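EvdMO1 (Micromonospora carbonacea, PDB 5T39) carries an S-adenosylmethionine-dependent methyltransferase domain of Rossmann-like fold, fused to an oxidase domain that probably works independently of it in everninomicin biosynthesis. Local coordinates at residues Ala76-Glu81 with Ser100-Glu105; Asp145-Ala150 with Ala167-Gly172; Ala88-Leu93 with Phe116-His121. All coordinates share one frame; numbering follows the deposited sequence. Where two conformers were deposited one is given.

Interaction 1. Residues Ala76-Glu81 with Ser100-Glu105; sequences ATRILE and SILGLE. With SAH (S-adenosyl-L-homocysteine), chain B.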
loop_
_atom_site.group_PDB
_atom_site.type_symbol
_atom_site.label_atom_id
_atom_site.label_comp_id
_atom_site.label_asym_id
_atom_site.label_seq_id
_atom_site.Cartn_x
_atom_site.Cartn_y
_atom_site.Cartn_z
ATOM N N ALA A 76 -3.952 5.794 16.447
ATOM C CA ALA A 76 -3.481 4.501 15.963
ATOM C C ALA A 76 -2.144 4.111 16.577
ATOM O O ALA A 76 -1.164 4.866 16.522
ATOM C CB ALA A 76 -3.341 4.521 14.448
ATOM N N THR A 77 -2.099 2.904 17.134
ATOM C CA THR A 77 -0.869 2.329 17.660
ATOM C C THR A 77 -0.478 1.026 16.989
ATOM O O THR A 77 0.636 0.554 17.211
ATOM C CB THR A 77 -0.965 2.075 19.177
ATOM O OG1 THR A 77 -1.980 1.103 19.441
ATOM C CG2 THR A 77 -1.241 3.367 19.948
ATOM N N ARG A 78 -1.361 0.408 16.220
ATOM C CA ARG A 78 -1.068 -0.830 15.512
ATOM C C ARG A 78 -1.655 -0.686 14.112
ATOM O O ARG A 78 -2.876 -0.577 13.988
ATOM C CB ARG A 78 -1.724 -1.985 16.276
ATOM C CG ARG A 78 -1.567 -3.371 15.695
ATOM C CD ARG A 78 -0.180 -3.920 15.858
ATOM N NE ARG A 78 -0.027 -5.207 15.190
ATOM C CZ ARG A 78 1.139 -5.670 14.763
ATOM N NH1 ARG A 78 2.228 -4.937 14.932
ATOM N NH2 ARG A 78 1.219 -6.838 14.143
ATOM N N ILE A 79 -0.806 -0.679 13.082
ATOM C CA ILE A 79 -1.200 -0.374 11.714
ATOM C C ILE A 79 -0.835 -1.534 10.809
ATOM O O ILE A 79 0.241 -2.120 10.950
ATOM C CB ILE A 79 -0.468 0.906 11.233
ATOM C CG1 ILE A 79 -0.848 2.114 12.093
ATOM C CG2 ILE A 79 -0.783 1.207 9.762
ATOM C CD1 ILE A 79 0.002 3.329 11.820
ATOM N N LEU A 80 -1.703 -1.819 9.843
ATOM C CA LEU A 80 -1.440 -2.783 8.786
ATOM C C LEU A 80 -1.253 -2.015 7.487
ATOM O O LEU A 80 -2.142 -1.248 7.102
ATOM C CB LEU A 80 -2.620 -3.753 8.648
ATOM C CG LEU A 80 -2.524 -4.788 7.530
ATOM C CD1 LEU A 80 -1.340 -5.713 7.750
ATOM C CD2 LEU A 80 -3.819 -5.580 7.449
ATOM N N GLU A 81 -0.129 -2.226 6.808
ATOM C CA GLU A 81 0.131 -1.616 5.511
ATOM C C GLU A 81 0.139 -2.710 4.453
ATOM O O GLU A 81 0.847 -3.714 4.589
ATOM C CB GLU A 81 1.466 -0.876 5.503
ATOM C CG GLU A 81 1.804 -0.336 4.126
ATOM C CD GLU A 81 3.212 0.128 4.006
ATOM O OE1 GLU A 81 3.523 0.742 2.957
ATOM O OE2 GLU A 81 4.008 -0.145 4.919
ATOM N N SER A 100 3.265 0.421 16.152
ATOM C CA SER A 100 3.881 -0.728 15.501
ATOM C C SER A 100 3.182 -0.942 14.170
ATOM O O SER A 100 1.974 -0.725 14.055
ATOM C CB SER A 100 3.751 -2.003 16.347
ATOM O OG SER A 100 2.411 -2.445 16.452
ATOM N N ILE A 101 3.956 -1.358 13.168
ATOM C CA ILE A 101 3.465 -1.506 11.807
ATOM C C ILE A 101 3.740 -2.926 11.349
ATOM O O ILE A 101 4.856 -3.425 11.521
ATOM C CB ILE A 101 4.172 -0.541 10.841
ATOM C CG1 ILE A 101 4.413 0.839 11.466
ATOM C CG2 ILE A 101 3.406 -0.509 9.502
ATOM C CD1 ILE A 101 3.174 1.553 11.823
ATOM N N LEU A 102 2.749 -3.555 10.721
ATOM C CA LEU A 102 2.943 -4.783 9.964
ATOM C C LEU A 102 2.769 -4.425 8.500
ATOM O O LEU A 102 1.693 -3.977 8.105
ATOM C CB LEU A 102 1.932 -5.854 10.367
ATOM C CG LEU A 102 1.990 -7.149 9.543
ATOM C CD1 LEU A 102 3.339 -7.850 9.631
ATOM C CD2 LEU A 102 0.893 -8.099 9.991
ATOM N N GLY A 103 3.822 -4.588 7.710
ATOM C CA GLY A 103 3.773 -4.335 6.277
ATOM C C GLY A 103 3.804 -5.646 5.512
ATOM O O GLY A 103 4.672 -6.486 5.742
ATOM N N LEU A 104 2.844 -5.808 4.610
ATOM C CA LEU A 104 2.736 -6.994 3.775
ATOM C C LEU A 104 3.151 -6.650 2.355
ATOM O O LEU A 104 2.756 -5.606 1.819
ATOM C CB LEU A 104 1.307 -7.528 3.767
ATOM C CG LEU A 104 0.742 -7.882 5.150
ATOM C CD1 LEU A 104 -0.637 -8.466 4.986
ATOM C CD2 LEU A 104 1.659 -8.835 5.917
ATOM N N GLU A 105 3.920 -7.540 1.733
ATOM C CA GLU A 105 4.415 -7.302 0.387
ATOM C C GLU A 105 4.409 -8.615 -0.376
ATOM O O GLU A 105 4.866 -9.640 0.127
ATOM C CB GLU A 105 5.809 -6.675 0.436
ATOM C CG GLU A 105 6.524 -6.595 -0.908
ATOM C CD GLU A 105 5.708 -5.968 -2.008
ATOM O OE1 GLU A 105 5.845 -6.438 -3.169
ATOM O OE2 GLU A 105 4.930 -5.017 -1.732
HETATM N N SAH B . 1.923 1.070 -1.417
HETATM C CA SAH B . 3.047 1.626 -2.166
HETATM C CB SAH B . 3.439 0.756 -3.349
HETATM C CG SAH B . 2.334 0.591 -4.387
HETATM S SD SAH B . 2.889 -0.361 -5.824
HETATM C C SAH B . 2.693 3.013 -2.664
HETATM O O SAH B . 3.547 3.718 -3.214
HETATM O OXT SAH B . 1.540 3.417 -2.527
HETATM C "C5'" SAH B . 2.062 -1.928 -5.448
HETATM C "C4'" SAH B . 2.776 -2.785 -4.406
HETATM O "O4'" SAH B . 1.877 -3.828 -4.024
HETATM C "C3'" SAH B . 4.041 -3.442 -4.934
HETATM O "O3'" SAH B . 5.056 -3.513 -3.953
HETATM C "C2'" SAH B . 3.531 -4.820 -5.327
HETATM O "O2'" SAH B . 4.501 -5.848 -5.421
HETATM C "C1'" SAH B . 2.498 -5.076 -4.242
HETATM N N9 SAH B . 1.466 -6.049 -4.594
HETATM C C8 SAH B . 0.791 -6.154 -5.784
HETATM N N7 SAH B . -0.113 -7.149 -5.715
HETATM C C5 SAH B . -0.004 -7.691 -4.473
HETATM C C6 SAH B . -0.659 -8.749 -3.845
HETATM N N6 SAH B . -1.588 -9.494 -4.437
HETATM N N1 SAH B . -0.321 -9.039 -2.557
HETATM C C2 SAH B . 0.648 -8.319 -1.920
HETATM N N3 SAH B . 1.335 -7.290 -2.499
HETATM C C4 SAH B . 0.973 -7.002 -3.765
HETATM O O HOH W 1 1.676 -1.574 19.018
HETATM O O HOH W 2 4.932 -4.842 13.981
#
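The guanidinium of Arg78 meets Ser100 at its edge: NH1 donates to Ser100 OG at 2.9 Å, with the oxygen only 5° out of the guanidinium plane. A water that accepts from NH1 and donates to Ile101 O sits at the same flat edge, while Leu102 CB approaches NH2 obliquely at 4.0 Å. The bend of the arginine at chi2 (73°) turns its end back over the neighbouring strand. Arg78 and Ser100 were each modelled in two conformers, so this tie may be made only part of the time.

Beneath it lies a regular parallel ladder, the strand axes 13° apart, with five backbone hydrogen bonds running from Ser100 N to Thr77 O at one end to Leu104 N to Glu81 O at the other. Leu80 and Leu102 lie side by side on the arginine's face, CD1 of Leu80 being 4.0 Å from CD2 of Leu102. On the opposite face Ile79 CD1 touches Ile101 CD1 at 3.6 Å, under helices 62-72 and 88-94.

The second flat group, the Glu105 carboxylate, ends the strand: OE1 accepts from SAH O2' at 2.7 Å and OE2 from SAH O3' at 2.7 Å. Leu85 N also binds OE2, and Arg107 N and Asn110 ND2 bind OE1. Replacing Glu105 by an alanine would probably leave both ribose hydroxyls without these carboxylate acceptors and the surrounding N-H groups without their shared anchor. A carboxylate gripped through both oxygens, at the end of this Rossmann-like strand, implies recognition of the ribose diol of SAH, and presumably of the methyl donor.

Interaction 2. Residues Asp145-Ala150 with Ala167-Gly172; sequences DAVLCA and ARVSAG. With SAH (S-adenosyl-L-homocysteine), chain B.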
loop_
_atom_site.group_PDB
_atom_site.type_symbol
_atom_site.label_atom_id
_atom_site.label_comp_id
_atom_site.label_asym_id
_atom_site.label_seq_id
_atom_site.Cartn_x
_atom_site.Cartn_y
_atom_site.Cartn_z
ATOM N N ASP A 145 -5.680 -0.713 14.360
ATOM C CA ASP A 145 -6.420 0.533 14.453
ATOM C C ASP A 145 -6.798 1.062 13.074
ATOM O O ASP A 145 -7.837 1.715 12.918
ATOM C CB ASP A 145 -5.582 1.553 15.198
ATOM C CG ASP A 145 -5.318 1.134 16.624
ATOM O OD1 ASP A 145 -6.292 0.903 17.352
ATOM O OD2 ASP A 145 -4.145 1.019 17.023
ATOM N N ALA A 146 -5.961 0.825 12.072
ATOM C CA ALA A 146 -6.247 1.289 10.731
ATOM C C ALA A 146 -5.352 0.532 9.761
ATOM O O ALA A 146 -4.299 -0.008 10.127
ATOM C CB ALA A 146 -6.045 2.802 10.601
ATOM N N VAL A 147 -5.802 0.508 8.515
ATOM C CA VAL A 147 -5.132 -0.144 7.399
ATOM C C VAL A 147 -4.754 0.918 6.378
ATOM O O VAL A 147 -5.595 1.738 5.995
ATOM C CB VAL A 147 -6.059 -1.183 6.737
ATOM C CG1 VAL A 147 -5.417 -1.813 5.522
ATOM C CG2 VAL A 147 -6.474 -2.233 7.742
ATOM N N LEU A 148 -3.499 0.905 5.935
ATOM C CA LEU A 148 -3.063 1.712 4.807
ATOM C C LEU A 148 -3.118 0.832 3.569
ATOM O O LEU A 148 -2.498 -0.238 3.538
ATOM C CB LEU A 148 -1.646 2.252 5.023
ATOM C CG LEU A 148 -1.054 3.034 3.840
ATOM C CD1 LEU A 148 -1.911 4.236 3.482
ATOM C CD2 LEU A 148 0.364 3.479 4.149
ATOM N N CYS A 149 -3.872 1.276 2.557
ATOM C CA CYS A 149 -4.022 0.543 1.302
ATOM C C CYS A 149 -3.855 1.534 0.159
ATOM O O CYS A 149 -4.837 2.094 -0.349
ATOM C CB CYS A 149 -5.371 -0.154 1.258
ATOM S SG CYS A 149 -5.631 -1.135 -0.222
ATOM N N ALA A 150 -2.606 1.779 -0.225
ATOM C CA ALA A 150 -2.286 2.755 -1.249
ATOM C C ALA A 150 -1.622 2.049 -2.421
ATOM O O ALA A 150 -0.778 1.164 -2.242
ATOM C CB ALA A 150 -1.355 3.835 -0.696
ATOM N N ALA A 167 -11.738 -4.684 6.428
ATOM C CA ALA A 167 -12.782 -4.578 7.444
ATOM C C ALA A 167 -12.760 -5.748 8.420
ATOM O O ALA A 167 -13.219 -5.609 9.558
ATOM C CB ALA A 167 -14.162 -4.472 6.789
ATOM N N ARG A 168 -12.249 -6.904 8.010
ATOM C CA ARG A 168 -12.187 -8.021 8.944
ATOM C C ARG A 168 -11.228 -7.744 10.087
ATOM O O ARG A 168 -11.380 -8.322 11.167
ATOM C CB ARG A 168 -11.782 -9.304 8.231
ATOM C CG ARG A 168 -12.907 -9.972 7.487
ATOM C CD ARG A 168 -12.489 -11.364 7.025
ATOM N NE ARG A 168 -13.556 -12.037 6.297
ATOM C CZ ARG A 168 -13.725 -11.977 4.980
ATOM N NH1 ARG A 168 -12.896 -11.273 4.220
ATOM N NH2 ARG A 168 -14.733 -12.625 4.419
ATOM N N VAL A 169 -10.230 -6.887 9.868
ATOM C CA VAL A 169 -9.180 -6.660 10.855
ATOM C C VAL A 169 -9.185 -5.263 11.451
ATOM O O VAL A 169 -8.430 -5.027 12.410
ATOM C CB VAL A 169 -7.781 -6.998 10.293
ATOM C CG1 VAL A 169 -7.764 -8.415 9.737
ATOM C CG2 VAL A 169 -7.350 -5.994 9.209
ATOM N N SER A 170 -9.987 -4.335 10.931
ATOM C CA SER A 170 -9.885 -2.940 11.344
ATOM C C SER A 170 -11.173 -2.195 11.035
ATOM O O SER A 170 -11.951 -2.585 10.162
ATOM C CB SER A 170 -8.736 -2.258 10.601
ATOM O OG SER A 170 -8.495 -0.948 11.071
ATOM N N ALA A 171 -11.340 -1.067 11.713
ATOM C CA ALA A 171 -12.463 -0.173 11.473
ATOM C C ALA A 171 -12.063 1.057 10.678
ATOM O O ALA A 171 -12.901 1.945 10.481
ATOM C CB ALA A 171 -13.104 0.250 12.799
ATOM N N GLY A 172 -10.817 1.152 10.235
ATOM C CA GLY A 172 -10.380 2.301 9.476
ATOM C C GLY A 172 -9.517 1.905 8.301
ATOM O O GLY A 172 -8.676 1.010 8.418
HETATM N N SAH B . 1.923 1.070 -1.417
HETATM C CA SAH B . 3.047 1.626 -2.166
HETATM C CB SAH B . 3.439 0.756 -3.349
HETATM C CG SAH B . 2.334 0.591 -4.387
HETATM S SD SAH B . 2.889 -0.361 -5.824
HETATM C C SAH B . 2.693 3.013 -2.664
HETATM O O SAH B . 3.547 3.718 -3.214
HETATM O OXT SAH B . 1.540 3.417 -2.527
HETATM C "C5'" SAH B . 2.062 -1.928 -5.448
HETATM C "C4'" SAH B . 2.776 -2.785 -4.406
HETATM O "O4'" SAH B . 1.877 -3.828 -4.024
HETATM C "C3'" SAH B . 4.041 -3.442 -4.934
HETATM O "O3'" SAH B . 5.056 -3.513 -3.953
HETATM C "C2'" SAH B . 3.531 -4.820 -5.327
HETATM O "O2'" SAH B . 4.501 -5.848 -5.421
HETATM C "C1'" SAH B . 2.498 -5.076 -4.242
HETATM N N9 SAH B . 1.466 -6.049 -4.594
HETATM C C8 SAH B . 0.791 -6.154 -5.784
HETATM N N7 SAH B . -0.113 -7.149 -5.715
HETATM C C5 SAH B . -0.004 -7.691 -4.473
HETATM C C6 SAH B . -0.659 -8.749 -3.845
HETATM N N6 SAH B . -1.588 -9.494 -4.437
HETATM N N1 SAH B . -0.321 -9.039 -2.557
HETATM C C2 SAH B . 0.648 -8.319 -1.920
HETATM N N3 SAH B . 1.335 -7.290 -2.499
HETATM C C4 SAH B . 0.973 -7.002 -3.765
#
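Ser170 and Gly172 press against the start of strand 146-150, and here the packing is close. Val147 N donates to Gly172 O at 2.9 Å, the donor tilted 34° from the carbonyl plane, and the same oxygen lies 3.4 Å from Ala146 CA. Ser170 OG stands anti to its own backbone N (chi1 -173°), a torsion that brings it within 3.2 Å of Ala146 CA, beside the Asp145-Ala146 peptide but not hydrogen-bonded to it. Its bonds lie elsewhere: it accepts from Gly172 N at 3.2 Å, which makes an ST turn, and it bonds Phe144 O. Two partners therefore hold the hydroxyl in place. Separately, the serine CB meets Val147 CG2 at 3.6 Å, and Val169 CG2 adds a lighter touch, 4.1 Å from Val147 CG2.

The loose side of the contact is the side chain of Asp145, which is partly exposed. Its CB points away from the turn, and OD2 accepts from Thr77 N and Arg78 N.

At the other end of the strand, past the contact, Ala150 O accepts from the amino nitrogen of SAH, SAH N, at 2.8 Å, so one short strand runs from the turn to the ligand.

The contact closes a beta-alpha-beta unit in which helix 159-169 leads through the serine turn into strand 172-180, next to 146-150 in the sheet. Ala146 and Leu148 face Phe69 of helix 62-72, whereas Val147 and Val169 reach Leu82 and Leu80 of strand 78-82.

Interaction 3. Residues Ala88-Leu93 with Phe116-His121; sequences ADTLAL and FVMEVH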
loop_
_atom_site.group_PDB
_atom_site.type_symbol
_atom_site.label_atom_id
_atom_site.label_comp_id
_atom_site.label_asym_id
_atom_site.label_seq_id
_atom_site.Cartn_x
_atom_site.Cartn_y
_atom_site.Cartn_z
ATOM N N ALA A 88 8.993 2.557 2.112
ATOM C CA ALA A 88 9.075 3.998 2.336
ATOM C C ALA A 88 7.931 4.496 3.223
ATOM O O ALA A 88 8.146 5.295 4.146
ATOM C CB ALA A 88 9.091 4.741 1.003
ATOM N N ASP A 89 6.692 4.065 2.940
ATOM C CA ASP A 89 5.577 4.465 3.800
ATOM C C ASP A 89 5.686 3.791 5.162
ATOM O O ASP A 89 5.351 4.393 6.187
ATOM C CB ASP A 89 4.221 4.113 3.174
ATOM C CG ASP A 89 3.844 4.993 2.004
ATOM O OD1 ASP A 89 4.366 6.118 1.881
ATOM O OD2 ASP A 89 2.967 4.544 1.222
ATOM N N THR A 90 6.145 2.537 5.186
ATOM C CA THR A 90 6.292 1.806 6.438
ATOM C C THR A 90 7.205 2.571 7.380
ATOM O O THR A 90 6.894 2.774 8.561
ATOM C CB THR A 90 6.908 0.426 6.155
ATOM O OG1 THR A 90 6.590 -0.035 4.833
ATOM C CG2 THR A 90 6.452 -0.566 7.202
ATOM N N LEU A 91 8.346 3.018 6.854
ATOM C CA LEU A 91 9.303 3.778 7.650
ATOM C C LEU A 91 8.697 5.095 8.137
ATOM O O LEU A 91 8.841 5.467 9.310
ATOM C CB LEU A 91 10.538 4.032 6.792
ATOM C CG LEU A 91 11.697 4.734 7.478
ATOM C CD1 LEU A 91 12.231 3.887 8.603
ATOM C CD2 LEU A 91 12.763 5.018 6.456
ATOM N N ALA A 92 8.014 5.817 7.248
ATOM C CA ALA A 92 7.408 7.085 7.637
ATOM C C ALA A 92 6.366 6.897 8.734
ATOM O O ALA A 92 6.282 7.704 9.667
ATOM C CB ALA A 92 6.809 7.774 6.414
ATOM N N LEU A 93 5.550 5.844 8.634
ATOM C CA LEU A 93 4.553 5.563 9.662
ATOM C C LEU A 93 5.183 5.173 10.985
ATOM O O LEU A 93 4.568 5.365 12.038
ATOM C CB LEU A 93 3.674 4.409 9.211
ATOM C CG LEU A 93 2.735 4.719 8.056
ATOM C CD1 LEU A 93 2.159 3.411 7.551
ATOM C CD2 LEU A 93 1.629 5.677 8.474
ATOM N N PHE A 116 15.970 -4.435 4.105
ATOM C CA PHE A 116 17.236 -3.716 4.177
ATOM C C PHE A 116 17.019 -2.289 4.672
ATOM O O PHE A 116 17.741 -1.808 5.551
ATOM C CB PHE A 116 17.875 -3.752 2.786
ATOM C CG PHE A 116 19.021 -2.804 2.578
ATOM C CD1 PHE A 116 20.230 -2.979 3.230
ATOM C CD2 PHE A 116 18.899 -1.759 1.682
ATOM C CE1 PHE A 116 21.296 -2.123 2.974
ATOM C CE2 PHE A 116 19.949 -0.910 1.426
ATOM C CZ PHE A 116 21.144 -1.084 2.070
ATOM N N VAL A 117 16.013 -1.599 4.127
ATOM C CA VAL A 117 15.714 -0.238 4.565
ATOM C C VAL A 117 15.472 -0.202 6.071
ATOM O O VAL A 117 15.996 0.664 6.787
ATOM C CB VAL A 117 14.523 0.325 3.763
ATOM C CG1 VAL A 117 14.009 1.639 4.352
ATOM C CG2 VAL A 117 14.914 0.504 2.300
ATOM N N MET A 118 14.666 -1.138 6.581
ATOM C CA MET A 118 14.369 -1.126 8.012
ATOM C C MET A 118 15.619 -1.381 8.838
ATOM O O MET A 118 15.770 -0.818 9.924
ATOM C CB MET A 118 13.310 -2.160 8.383
ATOM C CG MET A 118 11.994 -1.957 7.704
ATOM S SD MET A 118 11.309 -0.284 7.781
ATOM C CE MET A 118 10.681 -0.220 6.107
ATOM N N GLU A 119 16.488 -2.274 8.372
ATOM C CA GLU A 119 17.716 -2.543 9.108
ATOM C C GLU A 119 18.634 -1.326 9.114
ATOM O O GLU A 119 19.192 -0.971 10.158
ATOM C CB GLU A 119 18.431 -3.767 8.538
ATOM C CG GLU A 119 19.644 -4.114 9.378
ATOM C CD GLU A 119 20.325 -5.407 9.009
ATOM O OE1 GLU A 119 19.958 -6.032 8.004
ATOM O OE2 GLU A 119 21.263 -5.791 9.735
ATOM N N VAL A 120 18.792 -0.660 7.967
ATOM C CA VAL A 120 19.659 0.515 7.904
ATOM C C VAL A 120 19.162 1.593 8.855
ATOM O O VAL A 120 19.959 2.273 9.508
ATOM C CB VAL A 120 19.749 1.035 6.457
ATOM C CG1 VAL A 120 20.455 2.378 6.398
ATOM C CG2 VAL A 120 20.438 0.035 5.566
ATOM N N HIS A 121 17.848 1.782 8.932
ATOM C CA HIS A 121 17.250 2.832 9.745
ATOM C C HIS A 121 16.986 2.411 11.185
ATOM O O HIS A 121 16.583 3.252 11.994
ATOM C CB HIS A 121 15.945 3.313 9.097
ATOM C CG HIS A 121 16.168 4.168 7.892
ATOM N ND1 HIS A 121 16.257 5.538 7.967
ATOM C CD2 HIS A 121 16.327 3.848 6.586
ATOM C CE1 HIS A 121 16.466 6.029 6.760
ATOM N NE2 HIS A 121 16.519 5.025 5.903
#
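Leu91 and Met118 mark the nearest approach of two helices whose short segments come within 10.3 Å, axis to axis, and cross at -33°, a spacing bridged mainly by side chains. Leu91 does most of the work. Its CG stands anti to the backbone N (chi1 -176°), which sends both methyls across to the other helix. CD2 rests over the middle of the His121 ring, 3.6 Å from the centroid and 3° from the ring normal, a textbook CH-pi contact, while CD1 touches His121 CB at 3.8 Å. The same CD2 reaches Val117 CG1 at 4.2 Å. His121 has a second aromatic neighbour in Phe43, met edge-to-face.

Met118 fills the layer nearer the sheet. Bent at chi2 and chi3, it brings CE to 3.8 Å from Thr90 CB and 4.3 Å from Leu91 CB. The threonine hydroxyl is engaged elsewhere, by Glu81 OE2.

No hydrogen bond crosses between 88-93 and 116-121, so the contact rests on apolar packing and the CH-pi contact. Thr90 and Met118 both rest on Val126 of strand 126-130, placing the two helices on one side of the sheet, as expected of successive crossovers in a Rossmann-like fold.

Interactions 1 and 2 involve strands of one Rossmann-like sheet, and interaction 3 lies in the helical layer over it; all belong to the methyltransferase domain. Centres of interactions 1 and 2 are about 9 Å apart, since strands 78-82 and 146-150 are neighbours. Interaction 3 lies about 12 Å from interaction 1 and about 20 Å from interaction 2. Along the chain interactions 1 and 3 interlock, their segments alternating as strand, helix, strand, helix; interaction 2 follows both. Ile101 packs on Thr90 and Leu93, and Leu148 reaches Leu93, so the helical layer touches both strand contacts. Interactions 1 and 2 each extend to SAH, at the ribose and the amino group respectively, so the folded core also positions SAH.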